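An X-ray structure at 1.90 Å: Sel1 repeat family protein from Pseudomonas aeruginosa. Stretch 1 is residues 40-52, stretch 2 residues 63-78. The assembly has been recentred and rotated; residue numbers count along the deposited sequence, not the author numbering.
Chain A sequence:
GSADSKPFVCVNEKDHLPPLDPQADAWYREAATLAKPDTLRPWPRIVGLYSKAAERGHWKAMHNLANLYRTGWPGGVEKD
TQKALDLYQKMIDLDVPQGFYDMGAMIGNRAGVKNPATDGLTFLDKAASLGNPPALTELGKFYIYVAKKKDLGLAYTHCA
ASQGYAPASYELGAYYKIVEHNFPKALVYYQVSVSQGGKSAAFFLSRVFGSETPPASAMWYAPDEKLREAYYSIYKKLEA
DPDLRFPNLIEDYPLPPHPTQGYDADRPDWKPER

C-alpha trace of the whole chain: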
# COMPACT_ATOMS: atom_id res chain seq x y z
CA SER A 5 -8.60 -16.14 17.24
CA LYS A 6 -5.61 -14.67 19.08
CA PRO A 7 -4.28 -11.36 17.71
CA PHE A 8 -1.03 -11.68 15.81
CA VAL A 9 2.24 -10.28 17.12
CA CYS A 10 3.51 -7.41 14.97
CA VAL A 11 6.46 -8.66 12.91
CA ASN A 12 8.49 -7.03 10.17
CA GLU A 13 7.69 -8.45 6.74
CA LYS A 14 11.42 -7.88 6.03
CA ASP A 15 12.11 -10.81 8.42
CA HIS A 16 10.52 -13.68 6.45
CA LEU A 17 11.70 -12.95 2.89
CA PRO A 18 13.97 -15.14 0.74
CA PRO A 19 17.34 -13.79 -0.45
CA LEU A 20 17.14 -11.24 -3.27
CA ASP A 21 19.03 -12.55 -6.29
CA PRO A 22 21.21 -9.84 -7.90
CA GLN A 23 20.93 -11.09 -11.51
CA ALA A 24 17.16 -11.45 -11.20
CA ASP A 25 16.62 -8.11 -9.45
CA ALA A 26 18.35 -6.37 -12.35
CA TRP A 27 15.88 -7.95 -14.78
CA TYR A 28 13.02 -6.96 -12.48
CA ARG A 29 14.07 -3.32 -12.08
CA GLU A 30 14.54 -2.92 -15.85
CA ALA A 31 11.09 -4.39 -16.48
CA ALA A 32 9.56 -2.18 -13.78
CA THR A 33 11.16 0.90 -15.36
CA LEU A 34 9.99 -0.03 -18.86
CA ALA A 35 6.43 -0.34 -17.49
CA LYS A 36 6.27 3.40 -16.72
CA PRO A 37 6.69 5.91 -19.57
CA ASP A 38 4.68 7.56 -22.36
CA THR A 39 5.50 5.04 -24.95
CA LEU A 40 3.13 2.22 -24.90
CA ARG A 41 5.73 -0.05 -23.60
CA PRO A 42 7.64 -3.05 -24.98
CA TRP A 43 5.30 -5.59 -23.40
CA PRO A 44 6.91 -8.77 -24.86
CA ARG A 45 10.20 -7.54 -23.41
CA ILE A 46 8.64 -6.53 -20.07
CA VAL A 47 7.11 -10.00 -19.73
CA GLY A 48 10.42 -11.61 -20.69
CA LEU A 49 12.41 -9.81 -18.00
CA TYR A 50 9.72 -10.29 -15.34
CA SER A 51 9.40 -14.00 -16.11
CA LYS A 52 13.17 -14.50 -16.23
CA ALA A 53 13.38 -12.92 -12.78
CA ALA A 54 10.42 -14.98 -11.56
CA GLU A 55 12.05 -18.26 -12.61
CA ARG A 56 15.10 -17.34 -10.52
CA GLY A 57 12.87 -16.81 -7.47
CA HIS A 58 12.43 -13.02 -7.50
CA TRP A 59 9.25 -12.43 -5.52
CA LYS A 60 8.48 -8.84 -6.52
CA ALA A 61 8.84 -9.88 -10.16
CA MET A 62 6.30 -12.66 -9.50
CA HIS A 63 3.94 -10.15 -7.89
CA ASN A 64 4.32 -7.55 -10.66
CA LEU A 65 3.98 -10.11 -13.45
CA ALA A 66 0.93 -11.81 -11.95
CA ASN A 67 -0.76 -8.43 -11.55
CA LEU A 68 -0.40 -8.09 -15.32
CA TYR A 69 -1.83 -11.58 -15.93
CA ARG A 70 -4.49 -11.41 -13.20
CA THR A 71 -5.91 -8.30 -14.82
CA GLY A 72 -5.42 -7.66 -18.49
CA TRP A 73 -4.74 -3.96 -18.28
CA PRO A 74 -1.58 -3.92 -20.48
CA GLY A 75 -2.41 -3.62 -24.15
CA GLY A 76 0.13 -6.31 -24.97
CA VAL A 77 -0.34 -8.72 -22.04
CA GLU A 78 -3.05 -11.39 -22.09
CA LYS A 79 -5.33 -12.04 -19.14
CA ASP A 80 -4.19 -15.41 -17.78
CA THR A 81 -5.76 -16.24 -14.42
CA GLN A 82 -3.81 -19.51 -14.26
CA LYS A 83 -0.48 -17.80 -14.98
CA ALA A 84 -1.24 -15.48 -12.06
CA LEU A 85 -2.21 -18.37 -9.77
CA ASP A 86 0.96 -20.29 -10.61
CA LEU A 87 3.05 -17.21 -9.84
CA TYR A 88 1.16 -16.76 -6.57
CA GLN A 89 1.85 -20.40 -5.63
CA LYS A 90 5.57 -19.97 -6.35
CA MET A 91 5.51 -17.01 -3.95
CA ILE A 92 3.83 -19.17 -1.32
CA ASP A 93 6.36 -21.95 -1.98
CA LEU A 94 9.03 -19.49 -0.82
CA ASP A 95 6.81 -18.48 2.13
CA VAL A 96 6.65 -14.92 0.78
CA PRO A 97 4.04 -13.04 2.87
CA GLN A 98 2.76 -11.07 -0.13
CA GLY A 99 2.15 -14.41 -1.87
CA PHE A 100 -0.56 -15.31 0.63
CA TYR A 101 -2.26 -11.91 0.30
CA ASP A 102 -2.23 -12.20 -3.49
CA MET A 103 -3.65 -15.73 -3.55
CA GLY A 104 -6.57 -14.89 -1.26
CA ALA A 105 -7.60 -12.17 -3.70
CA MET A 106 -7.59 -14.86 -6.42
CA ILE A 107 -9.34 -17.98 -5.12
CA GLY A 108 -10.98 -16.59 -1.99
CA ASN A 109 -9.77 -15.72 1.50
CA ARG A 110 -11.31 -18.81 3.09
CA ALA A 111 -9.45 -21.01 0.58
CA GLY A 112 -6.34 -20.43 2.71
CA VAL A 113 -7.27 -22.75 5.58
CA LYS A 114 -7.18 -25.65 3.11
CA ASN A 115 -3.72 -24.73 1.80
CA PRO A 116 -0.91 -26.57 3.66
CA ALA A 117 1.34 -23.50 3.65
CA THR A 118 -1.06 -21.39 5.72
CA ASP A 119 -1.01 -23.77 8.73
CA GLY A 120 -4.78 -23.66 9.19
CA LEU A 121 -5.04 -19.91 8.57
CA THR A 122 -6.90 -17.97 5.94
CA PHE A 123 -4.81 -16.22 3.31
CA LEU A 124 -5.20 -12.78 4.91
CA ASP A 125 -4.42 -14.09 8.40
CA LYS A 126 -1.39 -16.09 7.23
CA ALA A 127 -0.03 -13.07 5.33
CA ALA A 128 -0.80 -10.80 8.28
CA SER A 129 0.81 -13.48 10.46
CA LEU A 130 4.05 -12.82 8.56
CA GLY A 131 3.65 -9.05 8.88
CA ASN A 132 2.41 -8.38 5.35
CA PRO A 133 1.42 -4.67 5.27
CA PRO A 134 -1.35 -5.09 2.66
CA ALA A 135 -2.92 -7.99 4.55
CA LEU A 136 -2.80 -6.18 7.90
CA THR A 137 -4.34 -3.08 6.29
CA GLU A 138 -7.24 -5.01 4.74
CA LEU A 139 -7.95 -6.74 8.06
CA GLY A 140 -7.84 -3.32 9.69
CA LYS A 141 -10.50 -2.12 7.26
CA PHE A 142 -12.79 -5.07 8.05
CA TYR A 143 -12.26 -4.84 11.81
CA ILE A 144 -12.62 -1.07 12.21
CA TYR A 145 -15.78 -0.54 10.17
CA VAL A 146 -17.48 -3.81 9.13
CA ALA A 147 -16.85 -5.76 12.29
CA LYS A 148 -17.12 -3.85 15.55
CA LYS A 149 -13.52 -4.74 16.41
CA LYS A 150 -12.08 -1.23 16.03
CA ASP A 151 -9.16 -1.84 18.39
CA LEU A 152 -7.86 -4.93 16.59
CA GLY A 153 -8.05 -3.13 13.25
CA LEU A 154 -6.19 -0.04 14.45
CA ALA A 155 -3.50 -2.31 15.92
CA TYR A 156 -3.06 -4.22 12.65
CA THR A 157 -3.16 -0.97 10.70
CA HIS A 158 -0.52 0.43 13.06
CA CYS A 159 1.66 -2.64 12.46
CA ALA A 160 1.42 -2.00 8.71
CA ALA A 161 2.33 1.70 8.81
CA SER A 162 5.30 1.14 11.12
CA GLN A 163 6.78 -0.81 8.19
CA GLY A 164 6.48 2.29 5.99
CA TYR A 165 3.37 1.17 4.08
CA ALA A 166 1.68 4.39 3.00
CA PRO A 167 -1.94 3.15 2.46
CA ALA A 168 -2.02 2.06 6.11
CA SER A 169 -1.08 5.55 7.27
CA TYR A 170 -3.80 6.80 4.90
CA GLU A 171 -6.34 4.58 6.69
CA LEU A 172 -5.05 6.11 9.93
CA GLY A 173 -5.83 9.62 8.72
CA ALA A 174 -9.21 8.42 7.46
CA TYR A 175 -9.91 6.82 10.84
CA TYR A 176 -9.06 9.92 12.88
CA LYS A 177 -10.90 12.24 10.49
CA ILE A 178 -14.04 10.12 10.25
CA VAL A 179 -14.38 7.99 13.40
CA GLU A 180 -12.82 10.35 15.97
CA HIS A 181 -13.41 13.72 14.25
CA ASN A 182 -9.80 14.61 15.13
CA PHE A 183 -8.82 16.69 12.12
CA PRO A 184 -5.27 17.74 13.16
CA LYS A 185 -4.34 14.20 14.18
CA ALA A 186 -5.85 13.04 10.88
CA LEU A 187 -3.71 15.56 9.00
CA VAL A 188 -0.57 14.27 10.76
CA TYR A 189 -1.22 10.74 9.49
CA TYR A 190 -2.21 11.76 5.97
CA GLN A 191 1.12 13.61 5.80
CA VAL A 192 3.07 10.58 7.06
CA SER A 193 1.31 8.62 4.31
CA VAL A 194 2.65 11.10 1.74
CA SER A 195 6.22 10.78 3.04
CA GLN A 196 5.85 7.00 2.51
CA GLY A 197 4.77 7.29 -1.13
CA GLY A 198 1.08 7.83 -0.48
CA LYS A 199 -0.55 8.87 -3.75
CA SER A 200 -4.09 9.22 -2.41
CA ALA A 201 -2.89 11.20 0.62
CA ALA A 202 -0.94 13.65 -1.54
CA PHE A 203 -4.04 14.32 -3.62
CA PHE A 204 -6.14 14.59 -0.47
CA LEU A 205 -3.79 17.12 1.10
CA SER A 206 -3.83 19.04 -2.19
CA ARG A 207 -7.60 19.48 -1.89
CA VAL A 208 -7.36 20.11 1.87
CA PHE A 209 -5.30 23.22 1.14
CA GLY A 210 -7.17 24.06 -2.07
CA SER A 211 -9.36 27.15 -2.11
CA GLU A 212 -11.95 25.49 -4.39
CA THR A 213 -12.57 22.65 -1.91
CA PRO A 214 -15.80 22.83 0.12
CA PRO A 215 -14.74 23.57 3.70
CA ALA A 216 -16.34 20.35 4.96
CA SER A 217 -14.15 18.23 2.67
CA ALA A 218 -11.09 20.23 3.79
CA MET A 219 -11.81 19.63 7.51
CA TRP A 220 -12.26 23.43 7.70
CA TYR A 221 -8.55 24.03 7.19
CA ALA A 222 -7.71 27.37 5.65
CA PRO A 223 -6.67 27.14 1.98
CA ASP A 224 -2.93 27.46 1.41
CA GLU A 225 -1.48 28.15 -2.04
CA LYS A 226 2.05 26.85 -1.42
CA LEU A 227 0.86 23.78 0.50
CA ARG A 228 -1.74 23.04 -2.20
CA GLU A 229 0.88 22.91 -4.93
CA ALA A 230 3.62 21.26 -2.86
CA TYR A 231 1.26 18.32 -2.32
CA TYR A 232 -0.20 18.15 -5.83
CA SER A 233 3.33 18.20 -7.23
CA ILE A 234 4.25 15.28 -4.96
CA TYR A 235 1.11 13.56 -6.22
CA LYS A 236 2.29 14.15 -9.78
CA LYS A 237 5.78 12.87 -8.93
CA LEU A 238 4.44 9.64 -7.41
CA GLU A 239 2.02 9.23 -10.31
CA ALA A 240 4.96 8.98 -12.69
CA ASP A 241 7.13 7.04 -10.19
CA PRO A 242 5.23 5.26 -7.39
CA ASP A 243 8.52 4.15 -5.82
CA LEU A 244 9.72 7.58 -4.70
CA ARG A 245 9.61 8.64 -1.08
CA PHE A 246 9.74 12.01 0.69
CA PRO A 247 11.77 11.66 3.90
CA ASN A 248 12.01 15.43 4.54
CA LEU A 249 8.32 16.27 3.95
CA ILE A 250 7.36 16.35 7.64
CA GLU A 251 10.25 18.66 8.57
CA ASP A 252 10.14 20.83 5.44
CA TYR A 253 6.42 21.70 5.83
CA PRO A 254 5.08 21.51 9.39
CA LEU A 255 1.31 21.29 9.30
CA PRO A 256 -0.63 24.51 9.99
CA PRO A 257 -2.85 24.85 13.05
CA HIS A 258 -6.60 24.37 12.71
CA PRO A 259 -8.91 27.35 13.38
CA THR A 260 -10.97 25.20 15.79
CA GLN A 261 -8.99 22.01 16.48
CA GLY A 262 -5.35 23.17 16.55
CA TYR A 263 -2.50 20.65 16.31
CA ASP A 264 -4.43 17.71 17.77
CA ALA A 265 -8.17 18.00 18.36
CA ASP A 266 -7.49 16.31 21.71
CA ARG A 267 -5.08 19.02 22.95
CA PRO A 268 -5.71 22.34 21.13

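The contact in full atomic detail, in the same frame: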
# COMPACT_ATOMS: atom_id res chain seq x y z
N LEU A 40 3.78 3.40 -25.41
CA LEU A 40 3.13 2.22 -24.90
C LEU A 40 4.15 1.10 -25.03
O LEU A 40 4.69 0.87 -26.12
CB LEU A 40 1.81 1.89 -25.59
CG LEU A 40 1.11 0.95 -24.61
CD1 LEU A 40 -0.32 1.37 -24.35
CD2 LEU A 40 1.17 -0.47 -25.10
N ARG A 41 4.41 0.44 -23.93
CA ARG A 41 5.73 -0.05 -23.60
C ARG A 41 6.03 -1.35 -24.33
O ARG A 41 5.15 -1.97 -24.93
CB ARG A 41 5.80 -0.18 -22.08
CG ARG A 41 5.58 1.17 -21.41
CD ARG A 41 4.61 1.09 -20.24
NE ARG A 41 3.22 1.24 -20.66
CZ ARG A 41 2.24 1.62 -19.86
NH1 ARG A 41 1.00 1.74 -20.32
NH2 ARG A 41 2.49 1.87 -18.58
N PRO A 42 7.31 -1.77 -24.35
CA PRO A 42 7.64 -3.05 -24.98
C PRO A 42 7.16 -4.22 -24.13
O PRO A 42 7.93 -4.79 -23.36
CB PRO A 42 9.17 -3.02 -25.06
CG PRO A 42 9.57 -2.17 -23.90
CD PRO A 42 8.50 -1.11 -23.79
N TRP A 43 5.88 -4.58 -24.28
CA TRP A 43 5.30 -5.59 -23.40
C TRP A 43 5.92 -6.98 -23.56
O TRP A 43 6.17 -7.63 -22.53
CB TRP A 43 3.78 -5.63 -23.59
CG TRP A 43 3.13 -4.43 -23.02
CD1 TRP A 43 2.50 -3.44 -23.71
CD2 TRP A 43 3.09 -4.05 -21.64
NE1 TRP A 43 2.04 -2.48 -22.84
CE2 TRP A 43 2.39 -2.83 -21.56
CE3 TRP A 43 3.56 -4.64 -20.46
CZ2 TRP A 43 2.16 -2.19 -20.36
CZ3 TRP A 43 3.33 -3.99 -19.26
CH2 TRP A 43 2.63 -2.78 -19.22
N PRO A 44 6.18 -7.50 -24.77
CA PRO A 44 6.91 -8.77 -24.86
C PRO A 44 8.23 -8.75 -24.11
O PRO A 44 8.60 -9.75 -23.47
CB PRO A 44 7.11 -8.96 -26.37
CG PRO A 44 5.95 -8.24 -26.97
CD PRO A 44 5.73 -7.04 -26.10
N ARG A 45 8.96 -7.63 -24.16
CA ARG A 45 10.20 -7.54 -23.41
C ARG A 45 9.95 -7.45 -21.91
O ARG A 45 10.65 -8.10 -21.12
CB ARG A 45 11.02 -6.34 -23.88
CG ARG A 45 12.25 -6.08 -23.04
CD ARG A 45 13.10 -4.97 -23.63
NE ARG A 45 14.49 -5.03 -23.18
CZ ARG A 45 15.37 -5.94 -23.59
NH1 ARG A 45 15.03 -6.85 -24.49
NH2 ARG A 45 16.61 -5.91 -23.12
N ILE A 46 8.96 -6.65 -21.49
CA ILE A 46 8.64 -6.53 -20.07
C ILE A 46 8.31 -7.89 -19.49
O ILE A 46 8.81 -8.27 -18.42
CB ILE A 46 7.49 -5.53 -19.86
CG1 ILE A 46 7.94 -4.11 -20.24
CG2 ILE A 46 7.00 -5.56 -18.43
CD1 ILE A 46 6.79 -3.14 -20.35
N VAL A 47 7.47 -8.66 -20.19
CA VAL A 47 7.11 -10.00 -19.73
C VAL A 47 8.34 -10.89 -19.67
O VAL A 47 8.53 -11.66 -18.72
CB VAL A 47 6.02 -10.60 -20.63
CG1 VAL A 47 5.83 -12.08 -20.34
CG2 VAL A 47 4.70 -9.85 -20.47
N GLY A 48 9.21 -10.79 -20.68
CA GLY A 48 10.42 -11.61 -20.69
C GLY A 48 11.27 -11.39 -19.46
O GLY A 48 11.63 -12.34 -18.76
N LEU A 49 11.59 -10.12 -19.17
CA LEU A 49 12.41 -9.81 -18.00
C LEU A 49 11.73 -10.27 -16.71
O LEU A 49 12.35 -10.96 -15.89
CB LEU A 49 12.68 -8.31 -17.95
CG LEU A 49 13.53 -7.75 -19.08
CD1 LEU A 49 13.24 -6.28 -19.28
CD2 LEU A 49 15.00 -7.98 -18.79
N TYR A 50 10.47 -9.88 -16.52
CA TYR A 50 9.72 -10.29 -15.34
C TYR A 50 9.75 -11.80 -15.15
O TYR A 50 10.03 -12.30 -14.05
CB TYR A 50 8.28 -9.80 -15.43
CG TYR A 50 8.03 -8.42 -14.86
CD1 TYR A 50 8.91 -7.85 -13.94
CD2 TYR A 50 6.91 -7.69 -15.23
CE1 TYR A 50 8.67 -6.60 -13.42
CE2 TYR A 50 6.66 -6.44 -14.71
CZ TYR A 50 7.55 -5.89 -13.80
OH TYR A 50 7.31 -4.64 -13.29
N SER A 51 9.44 -12.55 -16.22
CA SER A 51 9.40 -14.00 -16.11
C SER A 51 10.77 -14.57 -15.81
O SER A 51 10.92 -15.46 -14.95
CB SER A 51 8.82 -14.61 -17.38
OG SER A 51 7.61 -13.97 -17.75
N LYS A 52 11.80 -14.08 -16.51
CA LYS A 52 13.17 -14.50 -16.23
C LYS A 52 13.52 -14.30 -14.76
O LYS A 52 14.12 -15.18 -14.13
CB LYS A 52 14.14 -13.72 -17.12
CG LYS A 52 14.31 -14.27 -18.53
CD LYS A 52 15.28 -13.41 -19.34
CE LYS A 52 14.60 -12.17 -19.92
NZ LYS A 52 15.55 -11.21 -20.56
N HIS A 63 5.09 -10.99 -8.22
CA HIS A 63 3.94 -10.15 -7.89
C HIS A 63 3.59 -9.22 -9.05
O HIS A 63 2.44 -9.16 -9.49
CB HIS A 63 4.24 -9.36 -6.62
CG HIS A 63 3.23 -8.30 -6.31
ND1 HIS A 63 2.07 -8.56 -5.61
CD2 HIS A 63 3.20 -6.98 -6.60
CE1 HIS A 63 1.37 -7.45 -5.48
NE2 HIS A 63 2.03 -6.47 -6.08
N ASN A 64 4.59 -8.50 -9.57
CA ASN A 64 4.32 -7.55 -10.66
C ASN A 64 3.80 -8.26 -11.90
O ASN A 64 2.88 -7.78 -12.56
CB ASN A 64 5.58 -6.76 -10.99
CG ASN A 64 5.82 -5.62 -10.03
OD1 ASN A 64 5.32 -5.63 -8.91
ND2 ASN A 64 6.59 -4.63 -10.47
N LEU A 65 4.40 -9.40 -12.25
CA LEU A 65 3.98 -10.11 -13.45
C LEU A 65 2.57 -10.66 -13.31
O LEU A 65 1.76 -10.54 -14.23
CB LEU A 65 4.98 -11.23 -13.77
CG LEU A 65 4.67 -12.03 -15.03
CD1 LEU A 65 4.51 -11.09 -16.22
CD2 LEU A 65 5.76 -13.06 -15.28
N ALA A 66 2.27 -11.26 -12.15
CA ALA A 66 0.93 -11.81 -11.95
C ALA A 66 -0.13 -10.72 -11.96
O ALA A 66 -1.25 -10.94 -12.42
CB ALA A 66 0.89 -12.58 -10.63
N ASN A 67 0.21 -9.52 -11.46
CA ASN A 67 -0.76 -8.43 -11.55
C ASN A 67 -1.07 -8.09 -12.99
O ASN A 67 -2.19 -7.67 -13.29
CB ASN A 67 -0.26 -7.19 -10.81
CG ASN A 67 -1.38 -6.18 -10.57
OD1 ASN A 67 -2.42 -6.51 -10.00
ND2 ASN A 67 -1.18 -4.95 -11.03
N LEU A 68 -0.11 -8.26 -13.90
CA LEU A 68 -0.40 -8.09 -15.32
C LEU A 68 -1.32 -9.20 -15.83
O LEU A 68 -2.28 -8.94 -16.56
CB LEU A 68 0.90 -8.05 -16.13
CG LEU A 68 2.01 -7.09 -15.68
CD1 LEU A 68 3.15 -7.08 -16.69
CD2 LEU A 68 1.47 -5.69 -15.46
N TYR A 69 -1.03 -10.45 -15.45
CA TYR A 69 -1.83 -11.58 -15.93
C TYR A 69 -3.19 -11.65 -15.23
O TYR A 69 -4.19 -12.04 -15.85
CB TYR A 69 -1.08 -12.89 -15.71
CG TYR A 69 0.10 -13.13 -16.62
CD1 TYR A 69 -0.01 -12.96 -17.99
CD2 TYR A 69 1.32 -13.54 -16.11
CE1 TYR A 69 1.08 -13.19 -18.83
CE2 TYR A 69 2.40 -13.77 -16.93
CZ TYR A 69 2.28 -13.59 -18.28
OH TYR A 69 3.37 -13.82 -19.10
N ARG A 70 -3.23 -11.34 -13.93
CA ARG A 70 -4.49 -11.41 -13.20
C ARG A 70 -5.53 -10.47 -13.79
O ARG A 70 -6.68 -10.86 -14.04
CB ARG A 70 -4.26 -11.09 -11.73
CG ARG A 70 -5.51 -11.11 -10.88
CD ARG A 70 -5.21 -10.59 -9.49
NE ARG A 70 -5.13 -9.13 -9.48
CZ ARG A 70 -6.19 -8.33 -9.57
NH1 ARG A 70 -7.40 -8.85 -9.69
NH2 ARG A 70 -6.03 -7.02 -9.56
N THR A 71 -5.14 -9.22 -14.01
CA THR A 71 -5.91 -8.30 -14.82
C THR A 71 -5.57 -8.55 -16.28
O THR A 71 -4.93 -9.55 -16.63
CB THR A 71 -5.62 -6.86 -14.40
OG1 THR A 71 -6.61 -5.98 -14.93
CG2 THR A 71 -4.28 -6.45 -14.93
N GLY A 72 -5.99 -7.66 -17.16
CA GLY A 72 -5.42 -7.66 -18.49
C GLY A 72 -5.11 -6.26 -18.94
O GLY A 72 -5.10 -5.97 -20.14
N TRP A 73 -4.86 -5.38 -17.97
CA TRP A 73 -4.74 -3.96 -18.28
C TRP A 73 -3.70 -3.63 -19.34
O TRP A 73 -3.96 -2.73 -20.15
CB TRP A 73 -4.51 -3.16 -16.99
CG TRP A 73 -3.11 -3.14 -16.41
CD1 TRP A 73 -2.66 -3.86 -15.34
CD2 TRP A 73 -2.00 -2.34 -16.84
NE1 TRP A 73 -1.35 -3.58 -15.09
CE2 TRP A 73 -0.92 -2.64 -15.99
CE3 TRP A 73 -1.82 -1.40 -17.85
CZ2 TRP A 73 0.33 -2.04 -16.13
CZ3 TRP A 73 -0.58 -0.80 -17.99
CH2 TRP A 73 0.47 -1.13 -17.13
N PRO A 74 -2.53 -4.28 -19.41
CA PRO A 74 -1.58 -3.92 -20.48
C PRO A 74 -2.13 -4.29 -21.85
O PRO A 74 -2.71 -5.36 -22.04
CB PRO A 74 -0.33 -4.74 -20.14
CG PRO A 74 -0.50 -5.18 -18.73
CD PRO A 74 -1.96 -5.33 -18.54
N GLY A 75 -1.95 -3.37 -22.80
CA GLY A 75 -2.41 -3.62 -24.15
C GLY A 75 -1.80 -4.88 -24.74
O GLY A 75 -2.46 -5.60 -25.49
N GLY A 76 -0.55 -5.16 -24.40
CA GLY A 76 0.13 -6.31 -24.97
C GLY A 76 0.37 -7.47 -24.03
O GLY A 76 1.29 -8.25 -24.25
N VAL A 77 -0.45 -7.61 -22.98
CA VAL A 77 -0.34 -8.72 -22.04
C VAL A 77 -1.71 -9.35 -21.86
O VAL A 77 -2.67 -8.68 -21.46
CB VAL A 77 0.24 -8.29 -20.68
CG1 VAL A 77 0.34 -9.50 -19.75
CG2 VAL A 77 1.60 -7.64 -20.86
N GLU A 78 -1.80 -10.65 -22.13
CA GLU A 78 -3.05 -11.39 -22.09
C GLU A 78 -3.48 -11.67 -20.66
O GLU A 78 -2.65 -12.03 -19.82
CB GLU A 78 -2.89 -12.70 -22.86
CG GLU A 78 -1.44 -13.22 -22.87
CD GLU A 78 -0.90 -13.47 -24.27
OE1 GLU A 78 -1.64 -14.02 -25.11
OE2 GLU A 78 0.27 -13.11 -24.54

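Helix 43-52 packs against helix 63-70 and the loop that follows it, and the two stretches bury 617 Å² between them, both sides summed; the helix axes approach to 9.4 Å, with 133° between their N-to-C directions. The CA atoms of Tyr50 and Leu65 (6.0 Å) mark the register between the helices, and those of Trp43 and Gly76 (5.5 Å) mark it at the loop. Along stretch 2, Asn64 comes first: its ND2 donates a nearly straight hydrogen bond to Tyr50 OH (2.9 Å, 167°), while its CB lies off-centre over the Tyr50 ring, 4.0 Å from the centroid, so one residue meets both the polar and the aromatic parts of the tyrosine. Leu65 leaves CA sideways, but its end reaches stretch 1. Its CB lies 4.0 Å from Tyr50 CB, its CD1 4.4 Å from Val47 CG2, and its CD2 3.2 Å from Ser51 OG, a hydroxyl that is hydrogen-bonded to its own helix at Val47 O (2.7 Å). One turn on, Leu68 CD1 fits between two aromatic side chains, 4.1 Å from Tyr50 CD2 at the ring edge and 4.0 Å from Trp43 CZ3. Tyr69 OH lies 3.3 Å from Val47 CG1. Beyond the helix, the loop gathers about the buried Trp43 indole. Trp73 receives the edge of Trp43 toward its face in an offset edge-to-face pair, CH2 to CH2 3.4 Å, planes at 87°; its own edge meets Arg41, CZ3 to NH1 3.8 Å. Pro74 lays CB over the Trp43 six-membered ring, 3.5 Å from the centroid and 8° off the normal, a CH-pi contact. Gly76 N approaches Trp43 CD1 to 3.6 Å; an ideal CB on Gly76 would sit a tight 3.0 Å from Trp43 CB. Val77 CG2 closes the apolar cluster, 3.6 Å from Trp43 CE3 and 3.8 Å from Val47 CG2. Trp43 NE1 is buried without a hydrogen-bond partner.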